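Long-range contact in ofchtiv-allosamidin (Ostrinia furnacalis, PDB 6JMB), which probably hydrolyses the beta-1,4 links of chitin as a group IV insect chitinase of glycosyl hydrolase family 18, and binds the inhibitor allosamidin: residues D194-W199 against T222-N227. Numbering follows the deposited sequence.
Sequences DMHGAW and TLYNVN. With AMI (allosamizoline), chain C.
The rings of His196 and Tyr224 lie nearly parallel, their planes 26° apart, but are slid so far past each other (centroids 5.9 Å apart) that they barely overlap; their closest atoms are His196 CE1 and Tyr224 CD2. At the Tyr224 edge, near the ring plane, sits the carbonyl oxygen of Met195, 3.5 Å from CD2. The edge of the His196 ring meets a water in plane: NE2 is 2.7 Å from it, and the same water donates a hydrogen bond to Tyr224 O, so one solvent molecule links imidazole and main chain. The other ring nitrogen, ND1, is hydrogen-bonded to Asp200 OD2; with both nitrogens engaged, the ring's rotation is probably held. Met195 supplies the apolar part of the contact. Its chain, bent at chi2 (-78°), lays SD 3.5 Å from Tyr224 C. SD also touches the Tyr224 side chain at CB, and CE reaches Asn225 O at 3.7 Å. An alanine here would probably open a gap along the backbone from Tyr224 to Val226, where the sulfur covers the first peptide and the methyl the second. Asn225 itself is the N-cap of helix 226-235, its OD1 accepting from Asn228 N. One residue before Met195, Asp194 takes a hydrogen bond from allosamizoline O6 at OD2 (2.6 Å), while OD1 forms a salt bridge with Arg252 and a hydrogen bond with Tyr250. The contact thus draws together the two ends of the long connection between strand 187-190 and helix 226-235, an example of a beta/alpha loop of the family 18 TIM barrel folded back on itself beside the ligand pocket.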
ATOM      1  N   ASP A 194      -6.670   1.335  -4.580  1.00  9.59           N
ATOM      2  CA  ASP A 194      -6.698   2.374  -5.615  1.00  9.96           C
ATOM      3  C   ASP A 194      -7.298   1.844  -6.915  1.00 10.38           C
ATOM      4  O   ASP A 194      -6.964   2.312  -8.010  1.00 11.60           O
ATOM      5  CB  ASP A 194      -5.319   2.993  -5.864  1.00 10.59           C
ATOM      6  CG  ASP A 194      -4.686   3.515  -4.604  1.00 10.60           C
ATOM      7  OD1 ASP A 194      -5.408   4.119  -3.786  1.00 10.74           O
ATOM      8  OD2 ASP A 194      -3.465   3.322  -4.432  1.00 12.35           O
ATOM      9  N   MET A 195      -8.191   0.864  -6.790  1.00  9.80           N
ATOM     10  CA  MET A 195      -8.828   0.286  -7.967  1.00 10.33           C
ATOM     11  C   MET A 195      -9.689   1.317  -8.670  1.00 10.88           C
ATOM     12  O   MET A 195      -9.763   1.342  -9.908  1.00 11.24           O
ATOM     13  CB  MET A 195      -9.677  -0.905  -7.536  1.00 11.69           C
ATOM     14  CG  MET A 195      -8.866  -2.034  -6.939  1.00 11.89           C
ATOM     15  SD  MET A 195      -8.076  -2.989  -8.240  1.00 15.37           S
ATOM     16  CE  MET A 195      -7.039  -4.094  -7.282  1.00 12.73           C
ATOM     17  N   HIS A 196     -10.349   2.166  -7.883  1.00 10.69           N
ATOM     18  CA  HIS A 196     -11.136   3.285  -8.355  1.00 10.52           C
ATOM     19  C   HIS A 196     -10.924   4.441  -7.395  1.00 11.35           C
ATOM     20  O   HIS A 196     -10.528   4.257  -6.242  1.00 11.09           O
ATOM     21  CB  HIS A 196     -12.617   2.904  -8.428  1.00 11.55           C
ATOM     22  CG  HIS A 196     -12.870   1.768  -9.358  1.00 12.26           C
ATOM     23  ND1 HIS A 196     -12.780   1.908 -10.727  1.00 15.77           N
ATOM     24  CD2 HIS A 196     -13.120   0.458  -9.126  1.00 16.07           C
ATOM     25  CE1 HIS A 196     -13.010   0.739 -11.300  1.00 17.26           C
ATOM     26  NE2 HIS A 196     -13.220  -0.156 -10.353  1.00 15.70           N
ATOM     27  N   GLY A 197     -11.178   5.638  -7.892  1.00 11.00           N
ATOM     28  CA  GLY A 197     -10.967   6.829  -7.099  1.00 10.39           C
ATOM     29  C   GLY A 197     -11.537   8.028  -7.816  1.00 10.63           C
ATOM     30  O   GLY A 197     -12.138   7.904  -8.885  1.00 11.19           O
ATOM     31  N   ALA A 198     -11.320   9.198  -7.221  1.00 10.74           N
ATOM     32  CA  ALA A 198     -11.946  10.426  -7.704  1.00 11.17           C
ATOM     33  C   ALA A 198     -11.502  10.836  -9.106  1.00 11.31           C
ATOM     34  O   ALA A 198     -12.110  11.747  -9.681  1.00 13.62           O
ATOM     35  CB  ALA A 198     -11.691  11.551  -6.709  1.00 13.04           C
ATOM     36  N   TRP A 199     -10.469  10.197  -9.660  1.00 11.24           N
ATOM     37  CA  TRP A 199     -10.080  10.409 -11.053  1.00 12.09           C
ATOM     38  C   TRP A 199     -11.055   9.766 -12.033  1.00 13.01           C
ATOM     39  O   TRP A 199     -11.013  10.082 -13.227  1.00 13.63           O
ATOM     40  CB  TRP A 199      -8.678   9.828 -11.287  1.00 12.47           C
ATOM     41  CG  TRP A 199      -8.553   8.394 -10.833  1.00 12.12           C
ATOM     42  CD1 TRP A 199      -8.866   7.277 -11.553  1.00 13.34           C
ATOM     43  CD2 TRP A 199      -8.094   7.930  -9.553  1.00 12.26           C
ATOM     44  NE1 TRP A 199      -8.632   6.145 -10.799  1.00 13.60           N
ATOM     45  CE2 TRP A 199      -8.156   6.523  -9.570  1.00 13.00           C
ATOM     46  CE3 TRP A 199      -7.648   8.572  -8.393  1.00 13.30           C
ATOM     47  CZ2 TRP A 199      -7.777   5.746  -8.476  1.00 12.58           C
ATOM     48  CZ3 TRP A 199      -7.268   7.795  -7.306  1.00 13.54           C
ATOM     49  CH2 TRP A 199      -7.336   6.400  -7.358  1.00 13.57           C
ATOM     50  N   THR A 222     -11.626  -8.430 -16.791  1.00 16.56           N
ATOM     51  CA  THR A 222     -10.972  -7.156 -17.055  1.00 17.06           C
ATOM     52  C   THR A 222     -11.276  -6.097 -16.003  1.00 14.30           C
ATOM     53  O   THR A 222     -10.676  -5.016 -16.039  1.00 15.76           O
ATOM     54  CB  THR A 222     -11.381  -6.619 -18.434  1.00 19.90           C
ATOM     55  OG1 THR A 222     -12.762  -6.224 -18.410  1.00 20.14           O
ATOM     56  CG2 THR A 222     -11.171  -7.678 -19.509  1.00 20.46           C
ATOM     57  N   LEU A 223     -12.188  -6.372 -15.072  1.00 14.21           N
ATOM     58  CA  LEU A 223     -12.558  -5.375 -14.080  1.00 13.28           C
ATOM     59  C   LEU A 223     -11.442  -5.194 -13.059  1.00 11.55           C
ATOM     60  O   LEU A 223     -10.644  -6.100 -12.806  1.00 12.90           O
ATOM     61  CB  LEU A 223     -13.850  -5.789 -13.370  1.00 12.86           C
ATOM     62  CG  LEU A 223     -15.079  -5.938 -14.278  1.00 14.75           C
ATOM     63  CD1 LEU A 223     -16.213  -6.605 -13.510  1.00 15.97           C
ATOM     64  CD2 LEU A 223     -15.530  -4.601 -14.830  1.00 15.68           C
ATOM     65  N   TYR A 224     -11.390  -4.006 -12.465  1.00 12.61           N
ATOM     66  CA  TYR A 224     -10.357  -3.692 -11.477  1.00 10.74           C
ATOM     67  C   TYR A 224     -10.856  -4.120 -10.104  1.00 11.24           C
ATOM     68  O   TYR A 224     -11.577  -3.377  -9.435  1.00 13.84           O
ATOM     69  CB  TYR A 224     -10.036  -2.204 -11.488  1.00 12.29           C
ATOM     70  CG  TYR A 224      -9.481  -1.646 -12.784  1.00 13.24           C
ATOM     71  CD1 TYR A 224      -9.005  -2.472 -13.794  1.00 12.90           C
ATOM     72  CD2 TYR A 224      -9.437  -0.271 -12.987  1.00 18.44           C
ATOM     73  CE1 TYR A 224      -8.492  -1.938 -14.973  1.00 14.88           C
ATOM     74  CE2 TYR A 224      -8.934   0.268 -14.155  1.00 19.23           C
ATOM     75  CZ  TYR A 224      -8.465  -0.571 -15.142  1.00 20.01           C
ATOM     76  OH  TYR A 224      -7.966  -0.030 -16.308  1.00 22.72           O
ATOM     77  N   ASN A 225     -10.486  -5.327  -9.680  1.00 10.50           N
ATOM     78  CA  ASN A 225     -10.836  -5.783  -8.343  1.00 10.39           C
ATOM     79  C   ASN A 225      -9.731  -6.684  -7.795  1.00 10.20           C
ATOM     80  O   ASN A 225      -8.820  -7.110  -8.513  1.00 10.80           O
ATOM     81  CB  ASN A 225     -12.251  -6.390  -8.280  1.00 11.62           C
ATOM     82  CG  ASN A 225     -12.441  -7.570  -9.223  1.00 11.40           C
ATOM     83  OD1 ASN A 225     -11.667  -8.524  -9.210  1.00 11.68           O
ATOM     84  ND2 ASN A 225     -13.497  -7.513 -10.034  1.00 13.40           N
ATOM     85  N   VAL A 226      -9.807  -6.934  -6.486  1.00  9.36           N
ATOM     86  CA  VAL A 226      -8.742  -7.646  -5.783  1.00 10.24           C
ATOM     87  C   VAL A 226      -8.597  -9.064  -6.320  1.00 10.59           C
ATOM     88  O   VAL A 226      -7.483  -9.546  -6.554  1.00 10.81           O
ATOM     89  CB  VAL A 226      -9.008  -7.632  -4.268  1.00 11.23           C
ATOM     90  CG1 VAL A 226      -7.979  -8.487  -3.533  1.00 12.14           C
ATOM     91  CG2 VAL A 226      -9.008  -6.199  -3.742  1.00 12.28           C
ATOM     92  N   ASN A 227      -9.719  -9.761  -6.508  1.00  9.99           N
ATOM     93  CA  ASN A 227      -9.660 -11.136  -6.993  1.00 10.63           C
ATOM     94  C   ASN A 227      -8.982 -11.219  -8.359  1.00 10.64           C
ATOM     95  O   ASN A 227      -8.119 -12.079  -8.585  1.00 10.46           O
ATOM     96  CB  ASN A 227     -11.069 -11.733  -7.034  1.00 11.25           C
ATOM     97  CG  ASN A 227     -11.106 -13.106  -7.666  1.00 11.72           C
ATOM     98  OD1 ASN A 227     -10.489 -14.056  -7.180  1.00 13.48           O
ATOM     99  ND2 ASN A 227     -11.859 -13.223  -8.752  1.00 14.67           N
TER
HETATM  100  C1  AMI C 501       0.706   3.407  -2.323  1.00 11.03           C
HETATM  101  C2  AMI C 501       2.093   4.061  -2.711  1.00 10.26           C
HETATM  102  C3  AMI C 501       2.134   5.285  -1.941  1.00 10.71           C
HETATM  103  C4  AMI C 501       0.620   5.734  -1.821  1.00 11.28           C
HETATM  104  C5  AMI C 501      -0.007   4.475  -1.449  1.00 10.67           C
HETATM  105  C6  AMI C 501      -1.565   4.469  -1.662  1.00 12.13           C
HETATM  106  C7  AMI C 501       2.405   2.157  -1.630  1.00 10.95           C
HETATM  107  C8  AMI C 501       4.571   0.888  -1.207  1.00 12.48           C
HETATM  108  C9  AMI C 501       2.352  -0.035  -0.318  1.00 11.28           C
HETATM  109  N2  AMI C 501       3.005   3.193  -2.362  1.00 10.75           N
HETATM  110  N7  AMI C 501       3.114   1.007  -1.056  1.00 11.24           N
HETATM  111  O3  AMI C 501       2.973   6.251  -2.573  1.00 11.72           O
HETATM  112  O4  AMI C 501       0.350   6.670  -0.787  1.00 10.51           O
HETATM  113  O6  AMI C 501      -1.837   4.839  -2.998  1.00 13.86           O
HETATM  114  O7  AMI C 501       1.054   2.274  -1.494  1.00 10.96           O
HETATM  115  O   HOH W   1     -13.832  -2.707 -10.838  1.00 19.75           O